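Local coordinates for protein trehalose-6-phosphate phosphatase (Candida albicans, PDB 5DXF) that belongs to glycosyltransferase family 20 and has the two-lobed GT-B architecture, with Rossmann-like sheets of mainly parallel strands flanked by helices, at residues V230-S235 with I257-D262; S263-F268 with N281-S286; I355-Y360 with S396-L401. All coordinates share one frame; numbering follows the deposited sequence.

Contact 1: V230-S235 with I257-D262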
loop_
_atom_site.group_PDB
_atom_site.type_symbol
_atom_site.label_atom_id
_atom_site.label_comp_id
_atom_site.label_asym_id
_atom_site.label_seq_id
_atom_site.Cartn_x
_atom_site.Cartn_y
_atom_site.Cartn_z
ATOM N N VAL A 230 2.936 0.712 -6.080
ATOM C CA VAL A 230 4.077 -0.151 -5.806
ATOM C C VAL A 230 5.379 0.497 -6.280
ATOM O O VAL A 230 5.340 1.443 -7.070
ATOM C CB VAL A 230 3.897 -1.530 -6.491
ATOM C CG1 VAL A 230 2.832 -2.328 -5.768
ATOM C CG2 VAL A 230 3.537 -1.362 -7.964
ATOM N N PRO A 231 6.511 -0.050 -5.888
ATOM C CA PRO A 231 7.806 0.469 -6.321
ATOM C C PRO A 231 8.071 0.224 -7.797
ATOM O O PRO A 231 7.476 -0.653 -8.385
ATOM C CB PRO A 231 8.788 -0.345 -5.499
ATOM C CG PRO A 231 8.036 -0.710 -4.285
ATOM C CD PRO A 231 6.629 -0.924 -4.718
ATOM N N PHE A 232 8.940 1.024 -8.395
ATOM C CA PHE A 232 9.389 0.755 -9.750
ATOM C C PHE A 232 10.834 0.306 -9.746
ATOM O O PHE A 232 11.680 0.907 -9.101
ATOM C CB PHE A 232 9.204 1.943 -10.682
ATOM C CG PHE A 232 9.027 1.549 -12.113
ATOM C CD1 PHE A 232 7.784 1.257 -12.608
ATOM C CD2 PHE A 232 10.113 1.448 -12.954
ATOM C CE1 PHE A 232 7.617 0.879 -13.915
ATOM C CE2 PHE A 232 9.961 1.073 -14.266
ATOM C CZ PHE A 232 8.708 0.784 -14.747
ATOM N N PRO A 233 11.082 -0.848 -10.503
ATOM C CA PRO A 233 12.467 -1.328 -10.396
ATOM C C PRO A 233 13.471 -0.643 -11.308
ATOM O O PRO A 233 13.088 -0.098 -12.327
ATOM C CB PRO A 233 12.352 -2.792 -10.768
ATOM C CG PRO A 233 11.399 -2.783 -11.886
ATOM C CD PRO A 233 10.360 -1.790 -11.498
ATOM N N SER A 234 14.750 -0.771 -10.980
ATOM C CA SER A 234 15.861 -0.242 -11.756
ATOM C C SER A 234 15.898 -0.960 -13.074
ATOM O O SER A 234 15.327 -2.025 -13.211
ATOM C CB SER A 234 17.168 -0.531 -11.044
ATOM O OG SER A 234 17.966 0.617 -10.940
ATOM N N SER A 235 16.521 -0.345 -14.066
ATOM C CA SER A 235 16.534 -0.889 -15.412
ATOM C C SER A 235 17.098 -2.306 -15.409
ATOM O O SER A 235 16.700 -3.133 -16.201
ATOM C CB SER A 235 17.323 0.019 -16.360
ATOM O OG SER A 235 18.534 0.448 -15.779
ATOM N N ILE A 257 2.394 10.756 -14.905
ATOM C CA ILE A 257 2.638 9.521 -14.181
ATOM C C ILE A 257 3.175 9.835 -12.786
ATOM O O ILE A 257 4.025 10.698 -12.633
ATOM C CB ILE A 257 3.594 8.600 -14.961
ATOM C CG1 ILE A 257 2.878 8.008 -16.173
ATOM C CG2 ILE A 257 4.141 7.484 -14.085
ATOM C CD1 ILE A 257 3.815 7.484 -17.234
ATOM N N GLY A 258 2.655 9.150 -11.771
ATOM C CA GLY A 258 3.027 9.436 -10.394
ATOM C C GLY A 258 3.688 8.292 -9.644
ATOM O O GLY A 258 3.344 7.123 -9.841
ATOM N N PHE A 259 4.637 8.630 -8.774
ATOM C CA PHE A 259 5.311 7.629 -7.952
ATOM C C PHE A 259 5.339 8.024 -6.477
ATOM O O PHE A 259 5.193 9.201 -6.135
ATOM C CB PHE A 259 6.739 7.399 -8.450
ATOM C CG PHE A 259 6.810 6.807 -9.825
ATOM C CD1 PHE A 259 6.755 5.433 -10.006
ATOM C CD2 PHE A 259 6.931 7.623 -10.938
ATOM C CE1 PHE A 259 6.817 4.885 -11.273
ATOM C CE2 PHE A 259 6.995 7.082 -12.204
ATOM C CZ PHE A 259 6.936 5.711 -12.372
ATOM N N GLN A 260 5.532 7.035 -5.610
ATOM C CA GLN A 260 5.601 7.267 -4.171
ATOM C C GLN A 260 6.908 7.950 -3.785
ATOM O O GLN A 260 6.936 8.812 -2.903
ATOM C CB GLN A 260 5.464 5.945 -3.406
ATOM C CG GLN A 260 4.265 5.084 -3.796
ATOM C CD GLN A 260 2.966 5.545 -3.158
ATOM O OE1 GLN A 260 2.900 6.614 -2.554
ATOM N NE2 GLN A 260 1.924 4.732 -3.289
ATOM N N SER A 261 7.986 7.595 -4.468
ATOM C CA SER A 261 9.309 8.074 -4.095
ATOM C C SER A 261 10.195 8.463 -5.275
ATOM O O SER A 261 9.946 8.078 -6.397
ATOM C CB SER A 261 9.996 7.054 -3.189
ATOM O OG SER A 261 11.392 7.227 -3.190
ATOM N N ASP A 262 11.210 9.263 -4.996
ATOM C CA ASP A 262 12.128 9.809 -5.995
ATOM C C ASP A 262 12.824 8.709 -6.792
ATOM O O ASP A 262 12.951 8.796 -8.020
ATOM C CB ASP A 262 13.167 10.702 -5.304
ATOM C CG ASP A 262 14.110 11.376 -6.283
ATOM O OD1 ASP A 262 13.632 11.910 -7.305
ATOM O OD2 ASP A 262 15.334 11.376 -6.023
HETATM O O HOH W 1 5.660 4.101 -6.978
#
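This contact belongs to the N-terminal Rossmann-like lobe of the GT-B fold, where Phe232 and Phe259 meet at the C-terminal ends of two neighbouring parallel strands of the large mixed sheet. Phe259 closes strand 256-259. Phe232 lies in the loop after the adjacent parallel strand, 223-227. The two rings form an offset edge-to-face (T-shaped) pair. The edge of Phe259 is turned to the face of Phe232, with planes at 79° and centroids 5.9 Å apart. One corner does the touching: Phe259 CE1 is 3.8 Å from Phe232 CB. The same CE1 atom lies 4.0 Å from Phe232 CD1. Chi1 of Phe232 is -153°, which swings CG away from its own N and points the ring into the core. Both residues are buried. Phe268 of helix 262-274 joins the pair, and the rings of Phe160 and Phe238 also meet Phe232. Beside this apolar patch the two backbones are bridged by water. Gln260, next in the chain, is held by its side chain: NE2 bonds to His229 O and OE1 accepts from Ile299 N. The bridging water donates to Val230 O at 2.7 Å and accepts from Gln260 N at 3.2 Å.

Contact 2: S263-F268 with N281-S286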
loop_
_atom_site.group_PDB
_atom_site.type_symbol
_atom_site.label_atom_id
_atom_site.label_comp_id
_atom_site.label_asym_id
_atom_site.label_seq_id
_atom_site.Cartn_x
_atom_site.Cartn_y
_atom_site.Cartn_z
ATOM N N SER A 263 13.269 7.676 -6.083
ATOM C CA SER A 263 14.007 6.575 -6.689
ATOM C C SER A 263 13.201 5.866 -7.770
ATOM O O SER A 263 13.750 5.464 -8.796
ATOM C CB SER A 263 14.434 5.570 -5.618
ATOM O OG SER A 263 13.307 5.005 -4.976
ATOM N N PHE A 264 11.900 5.718 -7.543
ATOM C CA PHE A 264 11.038 5.008 -8.486
ATOM C C PHE A 264 10.883 5.832 -9.765
ATOM O O PHE A 264 10.848 5.289 -10.872
ATOM C CB PHE A 264 9.659 4.717 -7.873
ATOM C CG PHE A 264 9.702 4.073 -6.505
ATOM C CD1 PHE A 264 10.826 3.387 -6.057
ATOM C CD2 PHE A 264 8.599 4.150 -5.672
ATOM C CE1 PHE A 264 10.846 2.806 -4.801
ATOM C CE2 PHE A 264 8.613 3.569 -4.419
ATOM C CZ PHE A 264 9.737 2.897 -3.983
ATOM N N GLN A 265 10.786 7.147 -9.590
ATOM C CA GLN A 265 10.738 8.094 -10.700
ATOM C C GLN A 265 12.008 8.001 -11.544
ATOM O O GLN A 265 11.949 7.860 -12.777
ATOM C CB GLN A 265 10.543 9.521 -10.167
ATOM C CG GLN A 265 10.406 10.594 -11.241
ATOM C CD GLN A 265 10.329 11.998 -10.663
ATOM O OE1 GLN A 265 10.106 12.178 -9.467
ATOM N NE2 GLN A 265 10.519 13.000 -11.515
ATOM N N ARG A 266 13.154 8.068 -10.870
ATOM C CA ARG A 266 14.444 7.971 -11.549
ATOM C C ARG A 266 14.584 6.647 -12.303
ATOM O O ARG A 266 15.060 6.618 -13.443
ATOM C CB ARG A 266 15.591 8.135 -10.545
ATOM C CG ARG A 266 15.586 9.478 -9.823
ATOM C CD ARG A 266 16.815 9.673 -8.940
ATOM N NE ARG A 266 16.961 8.622 -7.938
ATOM C CZ ARG A 266 17.818 8.672 -6.922
ATOM N NH1 ARG A 266 18.604 9.728 -6.763
ATOM N NH2 ARG A 266 17.885 7.666 -6.060
ATOM N N HIS A 267 14.153 5.561 -11.669
ATOM C CA HIS A 267 14.241 4.235 -12.273
ATOM C C HIS A 267 13.344 4.101 -13.497
ATOM O O HIS A 267 13.732 3.493 -14.495
ATOM C CB HIS A 267 13.889 3.157 -11.250
ATOM C CG HIS A 267 14.911 3.003 -10.167
ATOM N ND1 HIS A 267 14.633 2.396 -8.963
ATOM C CD2 HIS A 267 16.210 3.378 -10.113
ATOM C CE1 HIS A 267 15.718 2.407 -8.209
ATOM N NE2 HIS A 267 16.689 2.994 -8.883
ATOM N N PHE A 268 12.142 4.665 -13.415
ATOM C CA PHE A 268 11.218 4.620 -14.541
ATOM C C PHE A 268 11.773 5.407 -15.717
ATOM O O PHE A 268 11.716 4.949 -16.859
ATOM C CB PHE A 268 9.849 5.164 -14.145
ATOM C CG PHE A 268 8.871 5.221 -15.283
ATOM C CD1 PHE A 268 8.195 4.084 -15.686
ATOM C CD2 PHE A 268 8.631 6.410 -15.950
ATOM C CE1 PHE A 268 7.297 4.130 -16.730
ATOM C CE2 PHE A 268 7.733 6.464 -16.995
ATOM C CZ PHE A 268 7.065 5.321 -17.386
ATOM N N ASN A 281 14.499 13.573 -19.563
ATOM C CA ASN A 281 15.205 14.400 -18.582
ATOM C C ASN A 281 14.592 14.145 -17.200
ATOM O O ASN A 281 13.710 13.294 -17.071
ATOM C CB ASN A 281 15.166 15.890 -18.965
ATOM C CG ASN A 281 13.918 16.610 -18.466
ATOM O OD1 ASN A 281 12.844 16.027 -18.368
ATOM N ND2 ASN A 281 14.063 17.895 -18.157
ATOM N N ARG A 282 15.034 14.877 -16.180
ATOM C CA ARG A 282 14.702 14.545 -14.787
ATOM C C ARG A 282 13.204 14.511 -14.438
ATOM O O ARG A 282 12.813 13.812 -13.504
ATOM C CB ARG A 282 15.408 15.519 -13.835
ATOM C CG ARG A 282 14.890 16.945 -13.888
ATOM C CD ARG A 282 15.612 17.847 -12.892
ATOM N NE ARG A 282 15.192 17.622 -11.510
ATOM C CZ ARG A 282 15.449 18.459 -10.509
ATOM N NH1 ARG A 282 16.119 19.580 -10.736
ATOM N NH2 ARG A 282 15.031 18.181 -9.280
ATOM N N ASP A 283 12.371 15.255 -15.163
ATOM C CA ASP A 283 10.934 15.270 -14.874
ATOM C C ASP A 283 10.096 14.856 -16.079
ATOM O O ASP A 283 8.894 14.613 -15.957
ATOM C CB ASP A 283 10.482 16.657 -14.402
ATOM C CG ASP A 283 11.097 17.062 -13.077
ATOM O OD1 ASP A 283 11.246 16.195 -12.191
ATOM O OD2 ASP A 283 11.428 18.256 -12.925
ATOM N N SER A 284 10.732 14.770 -17.237
ATOM C CA SER A 284 10.013 14.471 -18.463
ATOM C C SER A 284 10.561 13.306 -19.258
ATOM O O SER A 284 11.759 13.190 -19.466
ATOM C CB SER A 284 9.971 15.698 -19.363
ATOM O OG SER A 284 8.710 16.328 -19.294
ATOM N N VAL A 285 9.656 12.458 -19.716
ATOM C CA VAL A 285 9.992 11.418 -20.680
ATOM C C VAL A 285 9.300 11.802 -21.972
ATOM O O VAL A 285 8.084 11.957 -21.991
ATOM C CB VAL A 285 9.537 10.009 -20.227
ATOM C CG1 VAL A 285 9.584 9.024 -21.390
ATOM C CG2 VAL A 285 10.378 9.512 -19.061
ATOM N N SER A 286 10.052 11.983 -23.050
ATOM C CA SER A 286 9.411 12.429 -24.277
ATOM C C SER A 286 9.480 11.399 -25.392
ATOM O O SER A 286 10.554 10.929 -25.771
ATOM C CB SER A 286 10.014 13.746 -24.752
ATOM O OG SER A 286 9.081 14.433 -25.566
#
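Gln265 reaches from helix 262-274 to Asp283 in the tight turn of a beta hairpin. Its NE2 donates to Asp283 OD1 at 3.3 Å. The bond is weak and bent, with an N-H...O angle of 133°. The amide and carboxylate planes are 34° apart. NE2 also lies 3.1 Å from Arg282 O, so it sits against both turn residues. The reach comes from a fully extended side chain: CG lies opposite the backbone N (chi1 -177°) and the chain runs straight on. The other end of the amide has a firmer partner. OE1 is hydrogen-bonded to Thr296 OG1, which is consistent with the amide being turned with NE2 toward the hairpin. The turn is shaped from behind by Asn281, whose OD1 accepts from Ser284 N at 2.7 Å in an Asx motif. A weak second bond comes to the same oxygen from Asp283 N. Asn281 N donates to Ser284 O at 2.8 Å, while the return bond from Ser284 N to Asn281 O is weak. Residues 281-284 thus make a type I turn between strands 279-280 and 284-287. Farther in, Val285 points toward the helix, and Phe268 packs on Val294 and on Leu248 and Met251 of helix 244-251. Helix 262-274 therefore lies against the antiparallel end of the large sheet, with strand 290-296 between strand 256-259 and the hairpin strand 284-287.

Contact 3: I355-Y360 with S396-L401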
loop_
_atom_site.group_PDB
_atom_site.type_symbol
_atom_site.label_atom_id
_atom_site.label_comp_id
_atom_site.label_asym_id
_atom_site.label_seq_id
_atom_site.Cartn_x
_atom_site.Cartn_y
_atom_site.Cartn_z
ATOM N N ILE A 355 17.390 -10.630 18.875
ATOM C CA ILE A 355 18.666 -10.043 19.277
ATOM C C ILE A 355 18.456 -9.084 20.448
ATOM O O ILE A 355 19.230 -9.082 21.406
ATOM C CB ILE A 355 19.353 -9.288 18.116
ATOM C CG1 ILE A 355 19.675 -10.239 16.961
ATOM C CG2 ILE A 355 20.633 -8.624 18.598
ATOM C CD1 ILE A 355 20.904 -11.096 17.201
ATOM N N PHE A 356 17.391 -8.291 20.372
ATOM C CA PHE A 356 17.048 -7.339 21.427
ATOM C C PHE A 356 16.818 -8.025 22.763
ATOM O O PHE A 356 17.271 -7.543 23.800
ATOM C CB PHE A 356 15.808 -6.534 21.034
ATOM C CG PHE A 356 15.167 -5.798 22.180
ATOM C CD1 PHE A 356 15.730 -4.635 22.681
ATOM C CD2 PHE A 356 13.989 -6.262 22.744
ATOM C CE1 PHE A 356 15.135 -3.955 23.733
ATOM C CE2 PHE A 356 13.390 -5.586 23.794
ATOM C CZ PHE A 356 13.963 -4.431 24.287
ATOM N N LEU A 357 16.108 -9.148 22.735
ATOM C CA LEU A 357 15.873 -9.921 23.947
ATOM C C LEU A 357 17.167 -10.546 24.462
ATOM O O LEU A 357 17.358 -10.693 25.670
ATOM C CB LEU A 357 14.822 -11.002 23.697
ATOM C CG LEU A 357 13.402 -10.482 23.468
ATOM C CD1 LEU A 357 12.428 -11.633 23.283
ATOM C CD2 LEU A 357 12.968 -9.592 24.621
ATOM N N ASP A 358 18.033 -10.891 23.519
ATOM C CA ASP A 358 19.337 -11.452 23.805
ATOM C C ASP A 358 20.257 -10.507 24.538
ATOM O O ASP A 358 20.940 -10.894 25.470
ATOM C CB ASP A 358 19.998 -11.839 22.494
ATOM C CG ASP A 358 19.928 -13.308 22.226
ATOM O OD1 ASP A 358 20.735 -14.047 22.806
ATOM O OD2 ASP A 358 19.077 -13.729 21.432
ATOM N N MET A 359 20.266 -9.258 24.103
ATOM C CA MET A 359 21.189 -8.239 24.591
ATOM C C MET A 359 20.764 -7.609 25.914
ATOM O O MET A 359 21.611 -7.248 26.730
ATOM C CB MET A 359 21.354 -7.140 23.540
ATOM C CG MET A 359 22.069 -7.587 22.278
ATOM S SD MET A 359 22.105 -6.297 21.019
ATOM C CE MET A 359 22.853 -4.947 21.929
ATOM N N TYR A 360 19.459 -7.472 26.121
ATOM C CA TYR A 360 18.957 -6.757 27.291
ATOM C C TYR A 360 18.094 -7.635 28.192
ATOM O O TYR A 360 16.908 -7.829 27.925
ATOM C CB TYR A 360 18.167 -5.523 26.850
ATOM C CG TYR A 360 18.936 -4.625 25.909
ATOM C CD1 TYR A 360 19.839 -3.690 26.396
ATOM C CD2 TYR A 360 18.766 -4.719 24.534
ATOM C CE1 TYR A 360 20.549 -2.869 25.539
ATOM C CE2 TYR A 360 19.471 -3.903 23.669
ATOM C CZ TYR A 360 20.360 -2.980 24.177
ATOM O OH TYR A 360 21.063 -2.165 23.321
ATOM N N SER A 396 9.904 -19.953 22.793
ATOM C CA SER A 396 10.505 -21.070 23.510
ATOM C C SER A 396 11.618 -20.593 24.433
ATOM O O SER A 396 11.766 -21.086 25.552
ATOM C CB SER A 396 11.050 -22.114 22.534
ATOM O OG SER A 396 11.870 -23.053 23.207
ATOM N N LYS A 397 12.398 -19.626 23.961
ATOM C CA LYS A 397 13.565 -19.177 24.711
ATOM C C LYS A 397 13.215 -18.223 25.852
ATOM O O LYS A 397 13.739 -18.359 26.958
ATOM C CB LYS A 397 14.577 -18.509 23.776
ATOM C CG LYS A 397 15.832 -18.034 24.488
ATOM C CD LYS A 397 17.006 -17.885 23.540
ATOM C CE LYS A 397 18.277 -17.557 24.305
ATOM N NZ LYS A 397 19.472 -17.576 23.421
ATOM N N TYR A 398 12.330 -17.264 25.592
ATOM C CA TYR A 398 12.060 -16.212 26.568
ATOM C C TYR A 398 10.644 -16.226 27.129
ATOM O O TYR A 398 10.313 -15.430 28.007
ATOM C CB TYR A 398 12.340 -14.843 25.949
ATOM C CG TYR A 398 13.786 -14.655 25.571
ATOM C CD1 TYR A 398 14.755 -14.463 26.546
ATOM C CD2 TYR A 398 14.185 -14.678 24.243
ATOM C CE1 TYR A 398 16.079 -14.296 26.211
ATOM C CE2 TYR A 398 15.509 -14.510 23.896
ATOM C CZ TYR A 398 16.451 -14.321 24.885
ATOM O OH TYR A 398 17.771 -14.155 24.548
ATOM N N GLY A 399 9.808 -17.125 26.629
ATOM C CA GLY A 399 8.437 -17.189 27.092
ATOM C C GLY A 399 8.247 -18.076 28.304
ATOM O O GLY A 399 9.082 -18.930 28.608
ATOM N N ASN A 400 7.142 -17.855 29.007
ATOM C CA ASN A 400 6.687 -18.778 30.033
ATOM C C ASN A 400 5.168 -18.874 30.004
ATOM O O ASN A 400 4.529 -18.414 29.056
ATOM C CB ASN A 400 7.174 -18.358 31.423
ATOM C CG ASN A 400 6.758 -16.948 31.790
ATOM O OD1 ASN A 400 5.571 -16.655 31.944
ATOM N ND2 ASN A 400 7.738 -16.067 31.949
ATOM N N LEU A 401 4.596 -19.462 31.046
ATOM C CA LEU A 401 3.163 -19.727 31.082
ATOM C C LEU A 401 2.346 -18.442 31.155
ATOM O O LEU A 401 1.244 -18.365 30.610
ATOM C CB LEU A 401 2.824 -20.641 32.264
ATOM C CG LEU A 401 3.433 -22.050 32.209
ATOM C CD1 LEU A 401 4.851 -22.090 32.780
ATOM C CD2 LEU A 401 2.533 -23.067 32.897
#
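The polar link between Asp358 and Lys397 is a long salt bridge, with OD1 3.8 Å from NZ. It joins the C-terminal ends of helices 346-359 and 381-398 in the second Rossmann-like lobe of the GT-B fold. These helices belong to consecutive beta-alpha-beta crossovers of the parallel sheet made by strands 332-339, 367-374 and 406-409. Lys397 is extended along its whole length, and its side chain crosses that of Asp358 at about a right angle. Between the helices lies the ring of Tyr398. Leu357 CB sits over one face of it in a CH-pi contact, 3.8 Å from the ring centroid and 21° off the normal. The closest ring atom to this CB is Tyr398 CE2, at 3.6 Å. The Leu357 branch runs on along the ring, so that its CD1 reaches Tyr398 CD2, also at 3.6 Å. Lys397 CG lies 3.6 Å above the opposite face, toward the rim, so the ring has a leucine of one helix on one face and its own preceding lysine on the other. Chi1 of Tyr398 is -63°, which places CG opposite its carbonyl carbon, and the ring spans the gap to the other helix. Its OH ends over the face of the Asp358 carboxylate, 3.4 Å from both OD1 and OD2. The angles are too poor for hydrogen bonds there, and the carboxylate and ring planes are nearly perpendicular, at 86°. The contact is partly buried, and Lys397 lies on its exposed side. Tyr398 also packs on Pro405 and Arg364. Arg364 holds the end of helix 346-359 by two hydrogen bonds: NE to Leu357 O and NH2 to Asp358 O.

The three contacts follow one another along the chain. Contacts 1 and 2 are neighbours, with centres about 9 Å apart. Strand 256-259 of contact 1 runs on into helix 262-274 of contact 2, and both contacts reach the large mixed sheet. They also touch directly: Phe268 CB is 3.5 Å from Phe259 CZ, so helix 262-274 carries both the ring that joins the contact 1 pair and the glutamine of contact 2. Contact 3 lies about 39 Å from contact 1 and 46 Å from contact 2, centre to centre. It joins two helices that flank the parallel sheet of strands 332-339, 367-374 and 406-409. Contacts 1 and 2 lie in the first GT-B lobe and contact 3 in the second.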